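Local coordinates for alkaline serine protease AL20 (Nesterenkonia abyssinica, PDB 3CP7), which probably cleaves peptide bonds in other proteins, acting as a secreted, thermostable, trypsin-like serine endopeptidase suited to alkaline conditions, at residues 187-192 with 197-202; 158-163 with 171-176; 79-82 with 86-89. All blocks are in the same frame, centred on the assembly; numbering follows the deposited sequence.

Contact 1 of 3, residues 187-192 with 197-202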
loop_
_atom_site.group_PDB
_atom_site.type_symbol
_atom_site.label_atom_id
_atom_site.label_comp_id
_atom_site.label_asym_id
_atom_site.label_seq_id
_atom_site.Cartn_x
_atom_site.Cartn_y
_atom_site.Cartn_z
ATOM N N ASN A 187 -7.343 17.886 0.739
ATOM C CA ASN A 187 -8.794 17.990 0.549
ATOM C C ASN A 187 -9.372 16.610 0.321
ATOM O O ASN A 187 -8.949 15.922 -0.603
ATOM C CB ASN A 187 -9.147 18.846 -0.670
ATOM C CG ASN A 187 -8.642 20.277 -0.557
ATOM O OD1 ASN A 187 -8.667 20.885 0.520
ATOM N ND2 ASN A 187 -8.173 20.824 -1.681
ATOM N N SER A 188 -10.349 16.208 1.129
ATOM C CA SER A 188 -10.912 14.869 1.000
ATOM C C SER A 188 -12.414 14.804 0.695
ATOM O O SER A 188 -12.812 14.135 -0.263
ATOM C CB SER A 188 -10.561 14.029 2.232
ATOM O OG SER A 188 -11.326 12.836 2.294
ATOM N N TYR A 189 -13.242 15.489 1.482
ATOM C CA TYR A 189 -14.679 15.356 1.309
ATOM C C TYR A 189 -15.430 16.466 2.011
ATOM O O TYR A 189 -14.863 17.189 2.829
ATOM C CB TYR A 189 -15.147 13.986 1.842
ATOM C CG TYR A 189 -15.128 13.870 3.347
ATOM C CD1 TYR A 189 -14.003 13.402 4.020
ATOM C CD2 TYR A 189 -16.251 14.213 4.104
ATOM C CE1 TYR A 189 -13.980 13.296 5.410
ATOM C CE2 TYR A 189 -16.245 14.125 5.486
ATOM C CZ TYR A 189 -15.111 13.644 6.138
ATOM O OH TYR A 189 -15.071 13.544 7.517
ATOM N N GLY A 190 -16.711 16.601 1.665
ATOM C CA GLY A 190 -17.649 17.375 2.480
ATOM C C GLY A 190 -18.837 16.508 2.853
ATOM O O GLY A 190 -18.922 15.334 2.451
ATOM N N TYR A 191 -19.747 17.090 3.634
ATOM C CA TYR A 191 -21.021 16.448 3.922
ATOM C C TYR A 191 -22.135 17.168 3.193
ATOM O O TYR A 191 -22.132 18.394 3.096
ATOM C CB TYR A 191 -21.322 16.484 5.420
ATOM C CG TYR A 191 -20.377 15.680 6.272
ATOM C CD1 TYR A 191 -20.359 14.293 6.217
ATOM C CD2 TYR A 191 -19.533 16.315 7.181
ATOM C CE1 TYR A 191 -19.484 13.551 7.020
ATOM C CE2 TYR A 191 -18.660 15.587 7.989
ATOM C CZ TYR A 191 -18.632 14.201 7.896
ATOM O OH TYR A 191 -17.777 13.462 8.687
ATOM N N THR A 192 -23.117 16.404 2.723
ATOM C CA THR A 192 -24.256 16.980 2.007
ATOM C C THR A 192 -25.002 18.031 2.839
ATOM O O THR A 192 -25.542 18.988 2.280
ATOM C CB THR A 192 -25.264 15.889 1.608
ATOM O OG1 THR A 192 -25.563 15.094 2.760
ATOM C CG2 THR A 192 -24.682 15.003 0.512
ATOM N N VAL A 197 -17.758 23.522 3.789
ATOM C CA VAL A 197 -16.746 23.026 4.720
ATOM C C VAL A 197 -16.030 21.855 4.053
ATOM O O VAL A 197 -16.663 20.929 3.557
ATOM C CB VAL A 197 -17.342 22.623 6.094
ATOM C CG1 VAL A 197 -16.249 22.118 7.040
ATOM C CG2 VAL A 197 -18.060 23.810 6.743
ATOM N N MET A 198 -14.701 21.932 4.011
ATOM C CA MET A 198 -13.873 20.863 3.458
ATOM C C MET A 198 -13.218 20.078 4.585
ATOM O O MET A 198 -12.625 20.664 5.497
ATOM C CB MET A 198 -12.783 21.453 2.574
ATOM C CG MET A 198 -11.825 20.402 1.992
ATOM S SD MET A 198 -12.548 19.463 0.638
ATOM C CE MET A 198 -12.529 20.736 -0.638
ATOM N N PHE A 199 -13.317 18.751 4.513
ATOM C CA PHE A 199 -12.658 17.889 5.476
ATOM C C PHE A 199 -11.422 17.262 4.887
ATOM O O PHE A 199 -11.375 16.927 3.698
ATOM C CB PHE A 199 -13.628 16.834 6.026
ATOM C CG PHE A 199 -14.728 17.444 6.831
ATOM C CD1 PHE A 199 -15.879 17.903 6.209
ATOM C CD2 PHE A 199 -14.575 17.640 8.199
ATOM C CE1 PHE A 199 -16.894 18.529 6.947
ATOM C CE2 PHE A 199 -15.582 18.269 8.951
ATOM C CZ PHE A 199 -16.735 18.716 8.323
ATOM N N GLY A 200 -10.419 17.146 5.742
ATOM C CA GLY A 200 -9.160 16.526 5.376
ATOM C C GLY A 200 -8.717 15.604 6.481
ATOM O O GLY A 200 -8.963 15.870 7.655
ATOM N N PRO A 201 -8.046 14.508 6.122
ATOM C CA PRO A 201 -7.665 13.532 7.138
ATOM C C PRO A 201 -6.532 14.006 8.039
ATOM O O PRO A 201 -5.683 14.809 7.620
ATOM C CB PRO A 201 -7.214 12.324 6.305
ATOM C CG PRO A 201 -6.683 12.958 5.028
ATOM C CD PRO A 201 -7.648 14.083 4.762
ATOM N N TYR A 202 -6.495 13.479 9.255
ATOM C CA TYR A 202 -5.384 13.776 10.145
ATOM C C TYR A 202 -4.108 13.111 9.626
ATOM O O TYR A 202 -4.086 11.906 9.342
ATOM C CB TYR A 202 -5.692 13.336 11.584
ATOM C CG TYR A 202 -4.593 13.712 12.545
ATOM C CD1 TYR A 202 -3.688 12.754 12.995
ATOM C CD2 TYR A 202 -4.437 15.033 12.967
ATOM C CE1 TYR A 202 -2.657 13.104 13.861
ATOM C CE2 TYR A 202 -3.403 15.387 13.833
ATOM C CZ TYR A 202 -2.532 14.413 14.277
ATOM O OH TYR A 202 -1.501 14.762 15.122
HETATM O O HOH W 1 -19.076 19.699 4.373
#
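The ring of Tyr189 lies with one face over CB of Phe199, a CH-pi contact in which that carbon sits 3.6 Å from the Tyr189 ring centroid. CG of Tyr189 is set between the backbone N and the carbonyl carbon (chi1 72°), which brings the ring back across the neighbouring strand. The two rings are nearly parallel, 15° apart, but slid so far that they barely overlap. Tyr191 completes an aromatic cluster: its edge meets the Phe199 face in a T-shaped pair, Tyr191 CD2 reaching Phe199 CE1 at 3.5 Å. The hydroxyls find partners beyond the two segments: Tyr191 OH bonds Asp151 and Tyr189 OH bonds Thr157. Beneath the rings the backbones form a classic beta bulge, with Ser188 and Tyr189 both opposite Phe199. Phe199 O is gripped twice, by Ser188 N at 2.9 Å and by Tyr189 N at 3.2 Å, the second donor tilted out of the carbonyl plane; Phe199 N returns a straighter bond to Tyr189 O at 2.8 Å. This antiparallel, hydrogen-bonded pair joins the two end strands of the second sheet, closing it as the C-terminal barrel of the chymotrypsin fold. Ser188, Tyr189 and Gly190 probably correspond to the Ser-aromatic-Gly strand that lies along the substrate in trypsin relatives, and Ser188 OG bonds Asp91 of the likely catalytic triad. Cut back to an alanine, Phe199 would retain the CB over Tyr189 but would probably leave the Tyr191 edge without a face and a gap where the ring had been. Further along, the strands splay, and a water bridges Tyr191 N and Val197 O. Next to Phe199, Met198 sends its bent side chain across Asn187 at about a right angle, Met198 CG 3.5 Å from Asn187 OD1, an oxygen held by Trp173.

Contact 2 of 3, residues 158-163 with 171-176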
loop_
_atom_site.group_PDB
_atom_site.type_symbol
_atom_site.label_atom_id
_atom_site.label_comp_id
_atom_site.label_asym_id
_atom_site.label_seq_id
_atom_site.Cartn_x
_atom_site.Cartn_y
_atom_site.Cartn_z
ATOM N N GLN A 158 -10.611 16.653 10.092
ATOM C CA GLN A 158 -10.850 18.045 10.480
ATOM C C GLN A 158 -11.467 18.799 9.324
ATOM O O GLN A 158 -11.247 18.449 8.162
ATOM C CB GLN A 158 -9.553 18.739 10.887
ATOM C CG GLN A 158 -8.795 18.044 11.999
ATOM C CD GLN A 158 -7.629 18.879 12.476
ATOM O OE1 GLN A 158 -7.720 19.560 13.496
ATOM N NE2 GLN A 158 -6.541 18.871 11.721
ATOM N N GLY A 159 -12.231 19.837 9.650
ATOM C CA GLY A 159 -12.877 20.653 8.643
ATOM C C GLY A 159 -12.407 22.086 8.685
ATOM O O GLY A 159 -12.084 22.616 9.751
ATOM N N ILE A 160 -12.358 22.705 7.509
ATOM C CA ILE A 160 -12.120 24.142 7.396
ATOM C C ILE A 160 -13.183 24.800 6.516
ATOM O O ILE A 160 -13.736 24.162 5.633
ATOM C CB ILE A 160 -10.708 24.468 6.815
ATOM C CG1 ILE A 160 -10.495 23.816 5.430
ATOM C CG2 ILE A 160 -9.623 24.064 7.804
ATOM C CD1 ILE A 160 -9.201 24.227 4.717
ATOM N N PRO A 161 -13.455 26.099 6.735
ATOM C CA PRO A 161 -14.367 26.782 5.815
ATOM C C PRO A 161 -13.773 26.820 4.408
ATOM O O PRO A 161 -12.619 27.236 4.233
ATOM C CB PRO A 161 -14.481 28.199 6.400
ATOM C CG PRO A 161 -13.298 28.362 7.298
ATOM C CD PRO A 161 -12.948 26.988 7.802
ATOM N N CYS A 162 -14.537 26.364 3.421
ATOM C CA CYS A 162 -14.010 26.217 2.069
ATOM C C CYS A 162 -15.110 25.966 1.069
ATOM O O CYS A 162 -15.898 25.041 1.239
ATOM C CB CYS A 162 -13.036 25.035 2.028
ATOM S SG CYS A 162 -12.184 24.845 0.459
ATOM N N ASN A 163 -15.135 26.764 0.011
ATOM C CA ASN A 163 -16.186 26.667 -0.994
ATOM C C ASN A 163 -15.800 25.846 -2.231
ATOM O O ASN A 163 -16.566 25.781 -3.179
ATOM C CB ASN A 163 -16.675 28.072 -1.401
ATOM C CG ASN A 163 -15.628 28.850 -2.170
ATOM O OD1 ASN A 163 -14.481 28.428 -2.284
ATOM N ND2 ASN A 163 -16.022 30.004 -2.701
ATOM N N GLY A 171 -6.000 18.100 -3.229
ATOM C CA GLY A 171 -5.228 19.340 -3.096
ATOM C C GLY A 171 -4.657 19.493 -1.700
ATOM O O GLY A 171 -5.200 18.961 -0.740
ATOM N N PRO A 172 -3.523 20.186 -1.579
ATOM C CA PRO A 172 -2.809 20.248 -0.308
ATOM C C PRO A 172 -3.415 21.203 0.715
ATOM O O PRO A 172 -3.943 22.264 0.348
ATOM C CB PRO A 172 -1.425 20.757 -0.715
ATOM C CG PRO A 172 -1.704 21.606 -1.929
ATOM C CD PRO A 172 -2.801 20.879 -2.666
ATOM N N TRP A 173 -3.326 20.820 1.987
ATOM C CA TRP A 173 -3.503 21.759 3.096
ATOM C C TRP A 173 -2.121 22.101 3.621
ATOM O O TRP A 173 -1.380 21.217 4.047
ATOM C CB TRP A 173 -4.270 21.112 4.239
ATOM C CG TRP A 173 -5.730 20.892 4.027
ATOM C CD1 TRP A 173 -6.398 20.733 2.831
ATOM C CD2 TRP A 173 -6.711 20.739 5.062
ATOM N NE1 TRP A 173 -7.747 20.539 3.073
ATOM C CE2 TRP A 173 -7.955 20.518 4.428
ATOM C CE3 TRP A 173 -6.654 20.778 6.468
ATOM C CZ2 TRP A 173 -9.139 20.340 5.155
ATOM C CZ3 TRP A 173 -7.828 20.591 7.186
ATOM C CH2 TRP A 173 -9.051 20.373 6.531
ATOM N N PHE A 174 -1.782 23.385 3.597
ATOM C CA PHE A 174 -0.518 23.849 4.165
ATOM C C PHE A 174 -0.774 24.521 5.499
ATOM O O PHE A 174 -1.716 25.312 5.636
ATOM C CB PHE A 174 0.166 24.847 3.228
ATOM C CG PHE A 174 0.470 24.291 1.871
ATOM C CD1 PHE A 174 -0.152 24.790 0.737
ATOM C CD2 PHE A 174 1.397 23.266 1.735
ATOM C CE1 PHE A 174 0.152 24.267 -0.522
ATOM C CE2 PHE A 174 1.695 22.729 0.479
ATOM C CZ PHE A 174 1.081 23.237 -0.648
ATOM N N LEU A 175 0.058 24.187 6.479
ATOM C CA LEU A 175 0.052 24.917 7.739
ATOM C C LEU A 175 0.366 26.389 7.480
ATOM O O LEU A 175 1.300 26.708 6.743
ATOM C CB LEU A 175 1.055 24.304 8.715
ATOM C CG LEU A 175 0.598 22.943 9.246
ATOM C CD1 LEU A 175 1.763 22.129 9.801
ATOM C CD2 LEU A 175 -0.491 23.118 10.290
ATOM N N GLY A 176 -0.430 27.276 8.073
ATOM C CA GLY A 176 -0.172 28.712 7.991
ATOM C C GLY A 176 -0.773 29.395 6.778
ATOM O O GLY A 176 -1.700 28.869 6.156
#
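This is a buried, apolar contact across the interior of the C-terminal barrel, between strands that are not neighbours in the sheet. Two strands, 124-129 and 142-150, separate 158-161 from 172-175 in the sheet order, and the segments 158-161 and 172-175 run almost at right angles (86°) with axes 11.3 Å apart. The long side chain of Trp173 spans most of that distance, meeting Ile160, which comes at it from the opposite direction, and the backbone at Gln158. Ile160 touches the benzo half of the indole with three carbons, CD1 over the face and CG1 and CG2 out at the rim. CD1 stands 4.0 Å from the centroid of the Trp173 six-membered ring in a CH-pi contact, while Ile160 CG1 comes within 3.7 Å of Trp173 CZ2. Ile160 CG2 sits further round, 3.9 Å from Trp173 CH2. CG1 of Ile160 is tucked between the backbone N and the carbonyl carbon (chi1 57°), and from there the extended CD1 continues out over the ring while CG2 stays by CH2 and CZ3. The outermost carbon of the indole, Trp173 CH2, also lies 3.3 Å from Gln158 O, which approaches the ring obliquely. Ala127 and Ala148, on the two intervening strands, pack against Ile160, and Ala127 touches Trp173 as well; Tyr125 meets the indole ring at a steep angle. Beyond Ile160 the strand leads into Cys162, tied by a disulfide to Cys144. No hydrogen bond links the two segments, and the one polar atom of the indole, NE1, finds its acceptor in the side chain of Asn187. The grip therefore rests on shape and dispersion, with the indole's rotation probably fixed by the isoleucine against its face and by that outside bond at NE1.

Contact 3 of 3, residues 79-82 with 86-89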
loop_
_atom_site.group_PDB
_atom_site.type_symbol
_atom_site.label_atom_id
_atom_site.label_comp_id
_atom_site.label_asym_id
_atom_site.label_seq_id
_atom_site.Cartn_x
_atom_site.Cartn_y
_atom_site.Cartn_z
ATOM N N SER A 79 -3.477 4.398 1.056
ATOM C CA SER A 79 -3.532 3.910 2.423
ATOM C C SER A 79 -4.277 2.576 2.434
ATOM O O SER A 79 -5.134 2.328 1.568
ATOM C CB SER A 79 -4.241 4.904 3.335
ATOM O OG SER A 79 -5.635 4.834 3.126
ATOM N N ALA A 80 -3.941 1.717 3.398
ATOM C CA ALA A 80 -4.595 0.420 3.516
ATOM C C ALA A 80 -6.052 0.576 3.877
ATOM O O ALA A 80 -6.895 -0.152 3.362
ATOM C CB ALA A 80 -3.906 -0.414 4.553
ATOM N N GLU A 81 -6.351 1.506 4.773
ATOM C CA GLU A 81 -7.725 1.635 5.256
ATOM C C GLU A 81 -8.635 2.215 4.179
ATOM O O GLU A 81 -9.808 1.836 4.091
ATOM C CB GLU A 81 -7.774 2.499 6.510
ATOM C CG GLU A 81 -6.928 1.978 7.674
ATOM C CD GLU A 81 -5.485 2.483 7.671
ATOM O OE1 GLU A 81 -4.818 2.354 8.730
ATOM O OE2 GLU A 81 -5.012 2.999 6.640
ATOM N N TRP A 82 -8.115 3.131 3.367
ATOM C CA TRP A 82 -8.897 3.611 2.232
ATOM C C TRP A 82 -9.164 2.480 1.225
ATOM O O TRP A 82 -10.313 2.216 0.854
ATOM C CB TRP A 82 -8.260 4.825 1.522
ATOM C CG TRP A 82 -9.114 5.167 0.364
ATOM C CD1 TRP A 82 -8.916 4.828 -0.953
ATOM C CD2 TRP A 82 -10.396 5.779 0.436
ATOM N NE1 TRP A 82 -9.993 5.236 -1.710
ATOM C CE2 TRP A 82 -10.922 5.812 -0.878
ATOM C CE3 TRP A 82 -11.153 6.322 1.489
ATOM C CZ2 TRP A 82 -12.174 6.368 -1.162
ATOM C CZ3 TRP A 82 -12.395 6.886 1.204
ATOM C CH2 TRP A 82 -12.891 6.897 -0.112
ATOM N N GLY A 86 -12.657 2.063 2.425
ATOM C CA GLY A 86 -13.142 3.418 2.136
ATOM C C GLY A 86 -13.189 4.283 3.385
ATOM O O GLY A 86 -14.072 5.135 3.530
ATOM N N ASP A 87 -12.230 4.065 4.284
ATOM C CA ASP A 87 -12.180 4.747 5.578
ATOM C C ASP A 87 -11.705 6.179 5.383
ATOM O O ASP A 87 -10.526 6.412 5.096
ATOM C CB ASP A 87 -11.201 3.991 6.477
ATOM C CG ASP A 87 -11.119 4.544 7.893
ATOM O OD1 ASP A 87 -11.684 5.619 8.198
ATOM O OD2 ASP A 87 -10.464 3.880 8.724
ATOM N N PHE A 88 -12.600 7.145 5.570
ATOM C CA PHE A 88 -12.243 8.552 5.368
ATOM C C PHE A 88 -11.199 9.078 6.356
ATOM O O PHE A 88 -10.530 10.082 6.063
ATOM C CB PHE A 88 -13.480 9.459 5.338
ATOM C CG PHE A 88 -14.222 9.413 4.030
ATOM C CD1 PHE A 88 -15.403 8.690 3.906
ATOM C CD2 PHE A 88 -13.711 10.066 2.911
ATOM C CE1 PHE A 88 -16.077 8.642 2.677
ATOM C CE2 PHE A 88 -14.381 10.026 1.681
ATOM C CZ PHE A 88 -15.568 9.313 1.580
ATOM N N GLU A 89 -11.019 8.406 7.495
ATOM C CA GLU A 89 -9.923 8.824 8.379
ATOM C C GLU A 89 -8.564 8.695 7.697
ATOM O O GLU A 89 -7.591 9.309 8.136
ATOM C CB GLU A 89 -9.912 8.049 9.701
ATOM C CG GLU A 89 -11.058 8.412 10.635
ATOM C CD GLU A 89 -10.889 7.877 12.041
ATOM O OE1 GLU A 89 -10.177 6.865 12.231
ATOM O OE2 GLU A 89 -11.484 8.491 12.956
#
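Trp82 bends its indole toward Gly86 from the first bond outward: CG is anti to the backbone N (chi1 177°), and from CB the ring swings past the end of its own helix. CD2 lies 4.0 Å from Gly86 CA, which sits over one face of the six-membered ring. CE3 then lies 3.4 Å from Gly86 C, with Asp87 O at the ring edge near its plane, and CZ3 is 3.4 Å from Gly86 O. At the tip CZ3 and CH2 press edge-on against the face of Phe88 in a T-shaped pair, CZ3 being 3.7 Å from Phe88 CE2. On the pyrrole side NE1 bonds His44 O, and the indole also touches His41, probably the catalytic histidine. Here helix 80-85 ends, Gly86 leaving helical geometry with a positive phi. Gly86 N still gives a helical bond to Trp82 O at 2.8 Å; Asp87 N, no longer in helical register, makes a longer bond, 3.3 Å, to Glu81 O from above the carbonyl plane. Asp87 forms an Asx turn as OD1 accepts from Glu89 N, while its OD2 makes a salt bridge with Arg85. Glu81 lies beside Asp87, Glu81 CB 3.7 Å from Asp87 CB, its carboxylate bonded to Asn218 of the second subunit. At the helix start Ser79 is the N-cap, its OG accepting from Trp82 N.

In the fold
Read from the N terminus, the contacts come in series; none nests in or crosses another. Contact 3 comes first, closing the turn of helix 80-85 in the connection between strands 71-78 and 93-97 of the N-terminal barrel, next to the likely triad histidine and aspartate. Contact 2 follows in the C-terminal barrel and closes the loop that holds Ser169, the probable nucleophile. Contact 1, last, closes the four-residue connection between the end strands of that barrel. Contacts 1 and 2 touch, with centres about 9 Å apart. Contact 1 also meets contact 3 through Tyr189 and Phe88, joining the two barrels, whereas contacts 2 and 3 do not touch.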